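Local coordinates for protein putative short-chain dehydrogenase/reductase (Burkholderia xenovorans, PDB 5JY1) that binds NAD as a member of the short-chain dehydrogenase/reductase family and probably catalyses NAD(P)-dependent oxidoreduction, perhaps as a 3-oxoacyl-[acyl-carrier-protein] reductase, at residues 105-119 and 157-169. Sequence-based numbering, arbitrary orientation.
Sequences NVLLEEKTDEMLEQT and GAWLHGDYNTAKA. With NAD (nicotinamide-adenine-dinucleotide), chain E; ACT (acetate ion), chain H.
Trp159 meets Leu107 along the rim of its indole: CD2 of Leu107 lies in the ring plane, 3.9 Å from Trp159 CE3. Leu160, at the third position of a type II turn with positive phi, lays its CD2 branch against the 106-107 peptide, while its CA-H points at Val106 O (CA to O 3.2 Å). Its carbonyl accepts from Lys111 NZ at 2.9 Å, the donor standing above the carbonyl plane. At Gly162 a water accepts from the backbone N and lies within bonding distance of Val106 O, and Leu108 CD1 packs against the bare CA. Asp163 joins the start of helix 162-169 to the Lys111 loop and reaches Thr119. With CG between backbone N and carbonyl carbon (chi1 53°), its carboxylate faces helix 113-119; OD1 forms a salt bridge with Lys111 NZ (2.8 Å), met 38° out of the carboxylate plane, and OD2 lies 3.0 Å from Thr119 OG1, whose proton could instead go to Met115 O. Thr103 and Pro104 also bond to this buried pair, Thr103 to Asp163 OD2 and Pro104 O to Lys111 NZ. Tyr164 keeps its CA against the Thr119 methyl, but its ring turns away to the cofactor, OH sitting 2.7 Å from NAD O2D and also near an acetate. Ala167 CB abuts Thr119 CG2 at 3.6 Å. Lys168, which completes the family's YxxxK pair with Tyr164, binds NAD O3D through NZ. Helices 113-141 and 162-182 follow strands 94-97 and 144-149 of the parallel Rossmann sheet; the axes of 113-119 and 162-169 come within 8.9 Å at 34°, and Trp128 of the second subunit packs on Leu116.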
ATOM      1  N   ASN A 105       4.768  19.364 -19.597  1.00 22.71           N
ATOM      2  CA  ASN A 105       5.672  18.624 -18.713  1.00 21.26           C
ATOM      3  C   ASN A 105       6.733  19.587 -18.206  1.00 19.43           C
ATOM      4  O   ASN A 105       7.752  19.818 -18.856  1.00 23.07           O
ATOM      5  CB  ASN A 105       6.312  17.455 -19.451  1.00 23.00           C
ATOM      6  CG  ASN A 105       5.293  16.495 -20.001  1.00 24.64           C
ATOM      7  OD1 ASN A 105       4.304  16.178 -19.333  1.00 23.67           O
ATOM      8  ND2 ASN A 105       5.519  16.027 -21.225  1.00 28.85           N
ATOM      9  N   VAL A 106       6.485  20.170 -17.029  1.00 20.32           N
ATOM     10  CA  VAL A 106       7.366  21.173 -16.442  1.00 19.18           C
ATOM     11  C   VAL A 106       7.535  20.848 -14.965  1.00 18.64           C
ATOM     12  O   VAL A 106       6.726  20.139 -14.367  1.00 18.07           O
ATOM     13  CB  VAL A 106       6.831  22.620 -16.614  1.00 20.27           C
ATOM     14  CG1 VAL A 106       6.806  23.014 -18.091  1.00 22.69           C
ATOM     15  CG2 VAL A 106       5.444  22.768 -15.989  1.00 23.30           C
ATOM     16  N   LEU A 107       8.604  21.386 -14.380  1.00 17.23           N
ATOM     17  CA  LEU A 107       8.873  21.171 -12.962  1.00 17.51           C
ATOM     18  C   LEU A 107       7.719  21.681 -12.109  1.00 19.78           C
ATOM     19  O   LEU A 107       6.984  22.592 -12.502  1.00 18.34           O
ATOM     20  CB  LEU A 107      10.169  21.873 -12.558  1.00 17.19           C
ATOM     21  CG  LEU A 107      11.425  21.384 -13.276  1.00 21.79           C
ATOM     22  CD1 LEU A 107      12.564  22.352 -13.033  1.00 20.79           C
ATOM     23  CD2 LEU A 107      11.810  19.989 -12.804  1.00 21.56           C
ATOM     24  N   LEU A 108       7.573  21.080 -10.923  1.00 18.49           N
ATOM     25  CA  LEU A 108       6.413  21.355 -10.080  1.00 17.25           C
ATOM     26  C   LEU A 108       6.284  22.840  -9.765  1.00 18.18           C
ATOM     27  O   LEU A 108       5.175  23.394  -9.801  1.00 18.99           O
ATOM     28  CB  LEU A 108       6.509  20.537  -8.791  1.00 16.65           C
ATOM     29  CG  LEU A 108       5.415  20.729  -7.736  1.00 16.73           C
ATOM     30  CD1 LEU A 108       4.048  20.359  -8.290  1.00 19.59           C
ATOM     31  CD2 LEU A 108       5.756  19.915  -6.489  1.00 16.45           C
ATOM     32  N   GLU A 109       7.399  23.500  -9.440  1.00 19.02           N
ATOM     33  CA  GLU A 109       7.352  24.929  -9.154  1.00 20.56           C
ATOM     34  C   GLU A 109       7.062  25.767 -10.395  1.00 23.09           C
ATOM     35  O   GLU A 109       6.762  26.956 -10.259  1.00 22.99           O
ATOM     36  CB  GLU A 109       8.659  25.401  -8.497  1.00 17.74           C
ATOM     37  CG  GLU A 109       9.901  25.349  -9.382  1.00 20.65           C
ATOM     38  CD  GLU A 109      10.645  24.021  -9.291  1.00 20.88           C
ATOM     39  OE1 GLU A 109      11.848  23.988  -9.621  1.00 23.54           O
ATOM     40  OE2 GLU A 109      10.035  23.010  -8.892  1.00 23.54           O
ATOM     41  N   GLU A 110       7.113  25.177 -11.591  1.00 17.14           N
ATOM     42  CA  GLU A 110       6.790  25.875 -12.827  1.00 18.16           C
ATOM     43  C   GLU A 110       5.385  25.589 -13.348  1.00 20.49           C
ATOM     44  O   GLU A 110       4.930  26.296 -14.260  1.00 21.32           O
ATOM     45  CB  GLU A 110       7.821  25.532 -13.910  1.00 20.88           C
ATOM     46  CG  GLU A 110       9.204  26.084 -13.600  1.00 22.08           C
ATOM     47  CD  GLU A 110      10.238  25.706 -14.639  1.00 32.57           C
ATOM     48  OE1 GLU A 110       9.853  25.469 -15.804  1.00 35.69           O
ATOM     49  OE2 GLU A 110      11.439  25.652 -14.287  1.00 31.61           O
ATOM     50  N   LYS A 111       4.695  24.580 -12.809  1.00 19.87           N
ATOM     51  CA  LYS A 111       3.273  24.419 -13.084  1.00 18.86           C
ATOM     52  C   LYS A 111       2.528  25.679 -12.662  1.00 17.32           C
ATOM     53  O   LYS A 111       2.913  26.365 -11.709  1.00 22.93           O
ATOM     54  CB  LYS A 111       2.691  23.217 -12.328  1.00 18.82           C
ATOM     55  CG  LYS A 111       3.283  21.856 -12.698  1.00 17.41           C
ATOM     56  CD  LYS A 111       2.703  21.321 -14.003  1.00 17.38           C
ATOM     57  CE  LYS A 111       3.293  19.946 -14.332  1.00 17.71           C
ATOM     58  NZ  LYS A 111       2.620  19.319 -15.511  1.00 16.42           N
ATOM     59  N   THR A 112       1.467  26.001 -13.391  1.00 20.24           N
ATOM     60  CA  THR A 112       0.631  27.135 -13.035  1.00 22.76           C
ATOM     61  C   THR A 112      -0.629  26.647 -12.330  1.00 24.39           C
ATOM     62  O   THR A 112      -1.020  25.485 -12.445  1.00 21.34           O
ATOM     63  CB  THR A 112       0.253  27.956 -14.275  1.00 22.51           C
ATOM     64  OG1 THR A 112      -0.461  27.126 -15.203  1.00 21.25           O
ATOM     65  CG2 THR A 112       1.499  28.494 -14.950  1.00 23.04           C
ATOM     66  N   ASP A 113      -1.260  27.555 -11.582  1.00 20.77           N
ATOM     67  CA  ASP A 113      -2.567  27.235 -11.011  1.00 17.90           C
ATOM     68  C   ASP A 113      -3.551  26.836 -12.101  1.00 21.50           C
ATOM     69  O   ASP A 113      -4.404  25.963 -11.895  1.00 22.75           O
ATOM     70  CB  ASP A 113      -3.114  28.427 -10.224  1.00 18.12           C
ATOM     71  CG  ASP A 113      -2.350  28.691  -8.942  1.00 22.18           C
ATOM     72  OD1 ASP A 113      -1.365  27.977  -8.654  1.00 23.37           O
ATOM     73  OD2 ASP A 113      -2.737  29.640  -8.218  1.00 23.76           O
ATOM     74  N   GLU A 114      -3.448  27.471 -13.270  1.00 23.39           N
ATOM     75  CA  GLU A 114      -4.352  27.150 -14.367  1.00 22.88           C
ATOM     76  C   GLU A 114      -4.186  25.700 -14.811  1.00 23.25           C
ATOM     77  O   GLU A 114      -5.171  25.026 -15.140  1.00 21.53           O
ATOM     78  CB  GLU A 114      -4.110  28.110 -15.530  1.00 25.10           C
ATOM     79  CG  GLU A 114      -4.590  29.543 -15.289  1.00 36.29           C
ATOM     80  CD  GLU A 114      -3.770  30.312 -14.250  1.00 48.10           C
ATOM     81  OE1 GLU A 114      -2.551  30.051 -14.105  1.00 41.93           O
ATOM     82  OE2 GLU A 114      -4.358  31.185 -13.573  1.00 53.73           O
ATOM     83  N   MET A 115      -2.948  25.196 -14.822  1.00 20.06           N
ATOM     84  CA  MET A 115      -2.739  23.797 -15.186  1.00 19.80           C
ATOM     85  C   MET A 115      -3.390  22.856 -14.178  1.00 19.79           C
ATOM     86  O   MET A 115      -4.034  21.874 -14.568  1.00 20.10           O
ATOM     87  CB  MET A 115      -1.247  23.486 -15.307  1.00 17.40           C
ATOM     88  CG  MET A 115      -0.567  24.168 -16.473  1.00 19.63           C
ATOM     89  SD  MET A 115       1.221  23.967 -16.405  1.00 21.73           S
ATOM     90  CE  MET A 115       1.737  25.280 -17.510  1.00 24.44           C
ATOM     91  N   LEU A 116      -3.226  23.127 -12.873  1.00 18.73           N
ATOM     92  CA  LEU A 116      -3.854  22.267 -11.869  1.00 16.92           C
ATOM     93  C   LEU A 116      -5.374  22.315 -11.974  1.00 16.28           C
ATOM     94  O   LEU A 116      -6.047  21.283 -11.884  1.00 16.31           O
ATOM     95  CB  LEU A 116      -3.409  22.665 -10.462  1.00 18.11           C
ATOM     96  CG  LEU A 116      -4.046  21.840  -9.339  1.00 17.09           C
ATOM     97  CD1 LEU A 116      -3.669  20.367  -9.476  1.00 18.08           C
ATOM     98  CD2 LEU A 116      -3.644  22.356  -7.955  1.00 15.96           C
ATOM     99  N   GLU A 117      -5.936  23.507 -12.188  1.00 17.96           N
ATOM    100  CA  GLU A 117      -7.381  23.600 -12.358  1.00 19.91           C
ATOM    101  C   GLU A 117      -7.855  22.777 -13.553  1.00 20.79           C
ATOM    102  O   GLU A 117      -8.857  22.056 -13.467  1.00 19.97           O
ATOM    103  CB  GLU A 117      -7.783  25.067 -12.521  1.00 22.62           C
ATOM    104  CG  GLU A 117      -9.286  25.288 -12.625  1.00 30.37           C
ATOM    105  CD  GLU A 117      -9.656  26.762 -12.669  1.00 47.68           C
ATOM    106  OE1 GLU A 117      -8.739  27.614 -12.654  1.00 49.73           O
ATOM    107  OE2 GLU A 117     -10.866  27.065 -12.718  1.00 52.93           O
ATOM    108  N   GLN A 118      -7.143  22.873 -14.680  1.00 19.12           N
ATOM    109  CA  GLN A 118      -7.548  22.142 -15.875  1.00 21.58           C
ATOM    110  C   GLN A 118      -7.463  20.637 -15.655  1.00 23.34           C
ATOM    111  O   GLN A 118      -8.348  19.885 -16.086  1.00 19.15           O
ATOM    112  CB  GLN A 118      -6.676  22.557 -17.057  1.00 25.28           C
ATOM    113  CG  GLN A 118      -7.043  21.894 -18.366  1.00 35.64           C
ATOM    114  CD  GLN A 118      -6.024  22.170 -19.446  1.00 48.86           C
ATOM    115  OE1 GLN A 118      -5.459  21.246 -20.033  1.00 53.55           O
ATOM    116  NE2 GLN A 118      -5.772  23.448 -19.711  1.00 52.95           N
ATOM    117  N   THR A 119      -6.401  20.180 -14.987  1.00 19.19           N
ATOM    118  CA  THR A 119      -6.247  18.751 -14.745  1.00 19.45           C
ATOM    119  C   THR A 119      -7.269  18.245 -13.732  1.00 17.48           C
ATOM    120  O   THR A 119      -7.831  17.160 -13.906  1.00 17.83           O
ATOM    121  CB  THR A 119      -4.820  18.449 -14.287  1.00 26.36           C
ATOM    122  OG1 THR A 119      -3.910  18.790 -15.341  1.00 27.16           O
ATOM    123  CG2 THR A 119      -4.669  16.985 -13.982  1.00 25.58           C
ATOM    124  N   GLY A 157       5.345   9.564  -7.810  1.00 13.84           N
ATOM    125  CA  GLY A 157       5.505  11.009  -7.832  1.00 14.46           C
ATOM    126  C   GLY A 157       6.267  11.458  -9.063  1.00 16.15           C
ATOM    127  O   GLY A 157       7.216  12.237  -8.964  1.00 17.21           O
ATOM    128  N   ALA A 158       5.867  10.960 -10.232  1.00 12.60           N
ATOM    129  CA  ALA A 158       6.672  11.133 -11.434  1.00 16.35           C
ATOM    130  C   ALA A 158       6.954  12.607 -11.716  1.00 18.66           C
ATOM    131  O   ALA A 158       6.065  13.458 -11.613  1.00 17.48           O
ATOM    132  CB  ALA A 158       5.968  10.500 -12.634  1.00 15.91           C
ATOM    133  N   TRP A 159       8.211  12.892 -12.067  1.00 16.26           N
ATOM    134  CA  TRP A 159       8.641  14.246 -12.399  1.00 15.59           C
ATOM    135  C   TRP A 159       7.801  14.826 -13.533  1.00 16.57           C
ATOM    136  O   TRP A 159       7.381  14.117 -14.452  1.00 17.42           O
ATOM    137  CB  TRP A 159      10.106  14.261 -12.838  1.00 19.52           C
ATOM    138  CG  TRP A 159      11.135  14.004 -11.775  1.00 18.63           C
ATOM    139  CD1 TRP A 159      11.423  12.807 -11.174  1.00 17.94           C
ATOM    140  CD2 TRP A 159      12.069  14.956 -11.244  1.00 20.40           C
ATOM    141  NE1 TRP A 159      12.458  12.968 -10.281  1.00 19.16           N
ATOM    142  CE2 TRP A 159      12.872  14.276 -10.304  1.00 19.24           C
ATOM    143  CE3 TRP A 159      12.292  16.323 -11.460  1.00 22.51           C
ATOM    144  CZ2 TRP A 159      13.887  14.916  -9.580  1.00 20.51           C
ATOM    145  CZ3 TRP A 159      13.302  16.960 -10.736  1.00 21.11           C
ATOM    146  CH2 TRP A 159      14.089  16.250  -9.813  1.00 19.95           C
ATOM    147  N   LEU A 160       7.572  16.139 -13.458  1.00 17.34           N
ATOM    148  CA  LEU A 160       6.960  16.973 -14.490  1.00 17.52           C
ATOM    149  C   LEU A 160       5.456  16.766 -14.601  1.00 18.48           C
ATOM    150  O   LEU A 160       4.824  17.408 -15.453  1.00 17.56           O
ATOM    151  CB  LEU A 160       7.588  16.756 -15.882  1.00 19.13           C
ATOM    152  CG  LEU A 160       9.118  16.797 -15.988  1.00 18.26           C
ATOM    153  CD1 LEU A 160       9.575  16.608 -17.432  1.00 20.06           C
ATOM    154  CD2 LEU A 160       9.667  18.102 -15.418  1.00 16.48           C
ATOM    155  N   HIS A 161       4.857  15.916 -13.758  1.00 16.68           N
ATOM    156  CA  HIS A 161       3.441  15.577 -13.821  1.00 18.61           C
ATOM    157  C   HIS A 161       2.713  15.906 -12.522  1.00 16.56           C
ATOM    158  O   HIS A 161       1.698  15.283 -12.208  1.00 16.34           O
ATOM    159  CB  HIS A 161       3.256  14.094 -14.150  1.00 16.59           C
ATOM    160  CG  HIS A 161       3.767  13.699 -15.498  1.00 16.03           C
ATOM    161  ND1 HIS A 161       3.870  12.381 -15.891  1.00 22.77           N
ATOM    162  CD2 HIS A 161       4.184  14.441 -16.551  1.00 23.61           C
ATOM    163  CE1 HIS A 161       4.340  12.328 -17.126  1.00 26.39           C
ATOM    164  NE2 HIS A 161       4.538  13.563 -17.550  1.00 22.75           N
ATOM    165  N   GLY A 162       3.212  16.893 -11.763  1.00 13.40           N
ATOM    166  CA  GLY A 162       2.693  17.125 -10.417  1.00 17.99           C
ATOM    167  C   GLY A 162       1.187  17.332 -10.360  1.00 19.76           C
ATOM    168  O   GLY A 162       0.516  16.822  -9.458  1.00 16.92           O
ATOM    169  N   ASP A 163       0.634  18.080 -11.320  1.00 18.10           N
ATOM    170  CA  ASP A 163      -0.810  18.315 -11.326  1.00 17.38           C
ATOM    171  C   ASP A 163      -1.575  17.035 -11.641  1.00 18.89           C
ATOM    172  O   ASP A 163      -2.576  16.715 -10.990  1.00 17.43           O
ATOM    173  CB  ASP A 163      -1.163  19.433 -12.324  1.00 17.51           C
ATOM    174  CG  ASP A 163      -0.596  19.197 -13.727  1.00 22.79           C
ATOM    175  OD1 ASP A 163       0.429  18.505 -13.884  1.00 17.05           O
ATOM    176  OD2 ASP A 163      -1.180  19.721 -14.697  1.00 26.05           O
ATOM    177  N   TYR A 164      -1.121  16.298 -12.655  1.00 14.84           N
ATOM    178  CA  TYR A 164      -1.700  15.008 -12.998  1.00 16.26           C
ATOM    179  C   TYR A 164      -1.659  14.047 -11.813  1.00 15.09           C
ATOM    180  O   TYR A 164      -2.666  13.403 -11.481  1.00 14.93           O
ATOM    181  CB  TYR A 164      -0.924  14.462 -14.194  1.00 18.99           C
ATOM    182  CG  TYR A 164      -1.296  13.102 -14.694  1.00 24.82           C
ATOM    183  CD1 TYR A 164      -2.360  12.932 -15.565  1.00 26.85           C
ATOM    184  CD2 TYR A 164      -0.543  11.989 -14.347  1.00 28.33           C
ATOM    185  CE1 TYR A 164      -2.691  11.685 -16.049  1.00 30.24           C
ATOM    186  CE2 TYR A 164      -0.861  10.738 -14.830  1.00 30.42           C
ATOM    187  CZ  TYR A 164      -1.935  10.594 -15.680  1.00 35.78           C
ATOM    188  OH  TYR A 164      -2.263   9.355 -16.169  1.00 39.35           O
ATOM    189  N   ASN A 165      -0.503  13.961 -11.145  1.00 13.65           N
ATOM    190  CA  ASN A 165      -0.350  13.047 -10.014  1.00 12.91           C
ATOM    191  C   ASN A 165      -1.324  13.380  -8.896  1.00 17.46           C
ATOM    192  O   ASN A 165      -1.876  12.482  -8.250  1.00 15.54           O
ATOM    193  CB  ASN A 165       1.084  13.095  -9.469  1.00 13.45           C
ATOM    194  CG  ASN A 165       2.134  12.756 -10.506  1.00 13.87           C
ATOM    195  OD1 ASN A 165       1.851  12.116 -11.530  1.00 16.13           O
ATOM    196  ND2 ASN A 165       3.369  13.185 -10.248  1.00 14.39           N
ATOM    197  N   THR A 166      -1.534  14.674  -8.647  1.00 14.53           N
ATOM    198  CA  THR A 166      -2.468  15.115  -7.617  1.00 13.82           C
ATOM    199  C   THR A 166      -3.902  14.743  -7.977  1.00 18.09           C
ATOM    200  O   THR A 166      -4.629  14.165  -7.160  1.00 14.76           O
ATOM    201  CB  THR A 166      -2.323  16.623  -7.436  1.00 16.34           C
ATOM    202  OG1 THR A 166      -0.994  16.902  -6.971  1.00 16.73           O
ATOM    203  CG2 THR A 166      -3.342  17.160  -6.438  1.00 15.21           C
ATOM    204  N   ALA A 167      -4.322  15.058  -9.203  1.00 12.86           N
ATOM    205  CA  ALA A 167      -5.704  14.791  -9.602  1.00 16.83           C
ATOM    206  C   ALA A 167      -5.991  13.295  -9.645  1.00 16.59           C
ATOM    207  O   ALA A 167      -7.041  12.845  -9.168  1.00 14.88           O
ATOM    208  CB  ALA A 167      -5.993  15.431 -10.959  1.00 16.28           C
ATOM    209  N   LYS A 168      -5.062  12.505 -10.192  1.00 14.26           N
ATOM    210  CA  LYS A 168      -5.287  11.063 -10.281  1.00 16.39           C
ATOM    211  C   LYS A 168      -5.231  10.396  -8.909  1.00 15.96           C
ATOM    212  O   LYS A 168      -5.912   9.387  -8.681  1.00 14.32           O
ATOM    213  CB  LYS A 168      -4.276  10.430 -11.243  1.00 15.46           C
ATOM    214  CG  LYS A 168      -4.452  10.812 -12.725  1.00 20.79           C
ATOM    215  CD  LYS A 168      -5.787  10.326 -13.277  1.00 23.87           C
ATOM    216  CE  LYS A 168      -5.756  10.255 -14.803  1.00 27.25           C
ATOM    217  NZ  LYS A 168      -6.997   9.620 -15.352  1.00 30.16           N
ATOM    218  N   ALA A 169      -4.455  10.948  -7.971  1.00 14.13           N
ATOM    219  CA  ALA A 169      -4.539  10.465  -6.596  1.00 13.50           C
ATOM    220  C   ALA A 169      -5.926  10.721  -6.015  1.00 15.17           C
ATOM    221  O   ALA A 169      -6.494   9.853  -5.336  1.00 14.44           O
ATOM    222  CB  ALA A 169      -3.457  11.130  -5.736  1.00 13.84           C
TER
HETATM  223  PA  NAD E 301      -5.255   9.577 -25.078  0.84 24.54           P
HETATM  224  O1A NAD E 301      -4.616  10.932 -25.033  0.84 26.92           O
HETATM  225  O2A NAD E 301      -4.648   8.653 -26.123  0.84 30.02           O
HETATM  226  O5B NAD E 301      -6.901   9.700 -25.330  0.84 21.58           O
HETATM  227  C5B NAD E 301      -7.562  10.676 -24.604  0.84 20.55           C
HETATM  228  C4B NAD E 301      -9.053  10.753 -25.131  0.84 21.09           C
HETATM  229  O4B NAD E 301      -9.708  11.573 -24.382  0.84 20.86           O
HETATM  230  C3B NAD E 301      -9.035  11.384 -26.566  0.84 27.25           C
HETATM  231  O3B NAD E 301      -9.837  10.635 -27.427  0.84 25.20           O
HETATM  232  C2B NAD E 301      -9.592  12.768 -26.333  0.84 31.24           C
HETATM  233  O2B NAD E 301     -10.181  13.338 -27.601  0.84 27.98           O
HETATM  234  C1B NAD E 301     -10.494  12.545 -25.396  0.84 25.99           C
HETATM  235  N9A NAD E 301     -10.840  13.768 -24.695  0.84 20.98           N
HETATM  236  C8A NAD E 301     -10.000  14.752 -24.367  0.84 23.64           C
HETATM  237  N7A NAD E 301     -10.691  15.687 -23.748  0.84 25.49           N
HETATM  238  C5A NAD E 301     -11.963  15.285 -23.690  0.84 21.22           C
HETATM  239  C6A NAD E 301     -13.093  15.905 -23.152  0.84 19.96           C
HETATM  240  N6A NAD E 301     -13.367  17.154 -22.456  0.84 22.79           N
HETATM  241  N1A NAD E 301     -14.263  15.299 -23.218  0.84 19.48           N
HETATM  242  C2A NAD E 301     -14.360  14.066 -23.817  0.84 18.91           C
HETATM  243  N3A NAD E 301     -13.272  13.460 -24.350  0.84 19.70           N
HETATM  244  C4A NAD E 301     -12.059  14.095 -24.272  0.84 20.19           C
HETATM  245  O3  NAD E 301      -5.119   8.911 -23.573  0.84 24.44           O
HETATM  246  PN  NAD E 301      -4.590   7.425 -23.156  0.84 27.36           P
HETATM  247  O1N NAD E 301      -3.073   7.392 -23.257  0.84 27.40           O
HETATM  248  O2N NAD E 301      -5.185   6.294 -24.015  0.84 26.55           O
HETATM  249  O5D NAD E 301      -4.985   7.229 -21.560  0.84 26.66           O
HETATM  250  C5D NAD E 301      -6.345   6.971 -21.215  0.84 25.32           C
HETATM  251  C4D NAD E 301      -6.496   6.902 -19.659  0.84 24.73           C
HETATM  252  O4D NAD E 301      -5.549   6.124 -19.137  0.84 23.27           O
HETATM  253  C3D NAD E 301      -6.264   8.301 -19.078  0.84 27.44           C
HETATM  254  O3D NAD E 301      -7.055   8.520 -18.011  0.84 24.96           O
HETATM  255  C2D NAD E 301      -4.778   8.254 -18.646  0.84 28.03           C
HETATM  256  O2D NAD E 301      -4.573   9.325 -17.634  0.84 26.87           O
HETATM  257  C1D NAD E 301      -4.640   7.035 -18.169  0.84 26.40           C
HETATM  258  N1N NAD E 301      -3.270   6.552 -18.239  0.84 28.64           N
HETATM  259  C2N NAD E 301      -2.742   6.118 -19.414  0.84 22.78           C
HETATM  260  C3N NAD E 301      -1.425   5.657 -19.482  0.84 22.74           C
HETATM  261  C7N NAD E 301      -0.827   5.177 -20.783  0.84 23.83           C
HETATM  262  O7N NAD E 301       0.254   4.607 -20.798  0.84 26.17           O
HETATM  263  N7N NAD E 301      -1.510   5.386 -21.999  0.84 25.62           N
HETATM  264  C4N NAD E 301      -0.657   5.645 -18.345  0.84 24.35           C
HETATM  265  C5N NAD E 301      -1.179   6.069 -17.174  0.84 29.73           C
HETATM  266  C6N NAD E 301      -2.504   6.526 -17.114  0.84 30.72           C
HETATM  267  C   ACT H 304      -1.037   9.395 -19.461  1.00 50.44           C
HETATM  268  O   ACT H 304       0.141   9.261 -19.073  1.00 49.92           O
HETATM  269  OXT ACT H 304      -1.874   9.662 -18.572  1.00 48.74           O
HETATM  270  CH3 ACT H 304      -1.421   9.245 -20.904  1.00 46.09           C
HETATM  271  O   HOH W   1       5.533  18.689 -12.016  1.00 16.77           O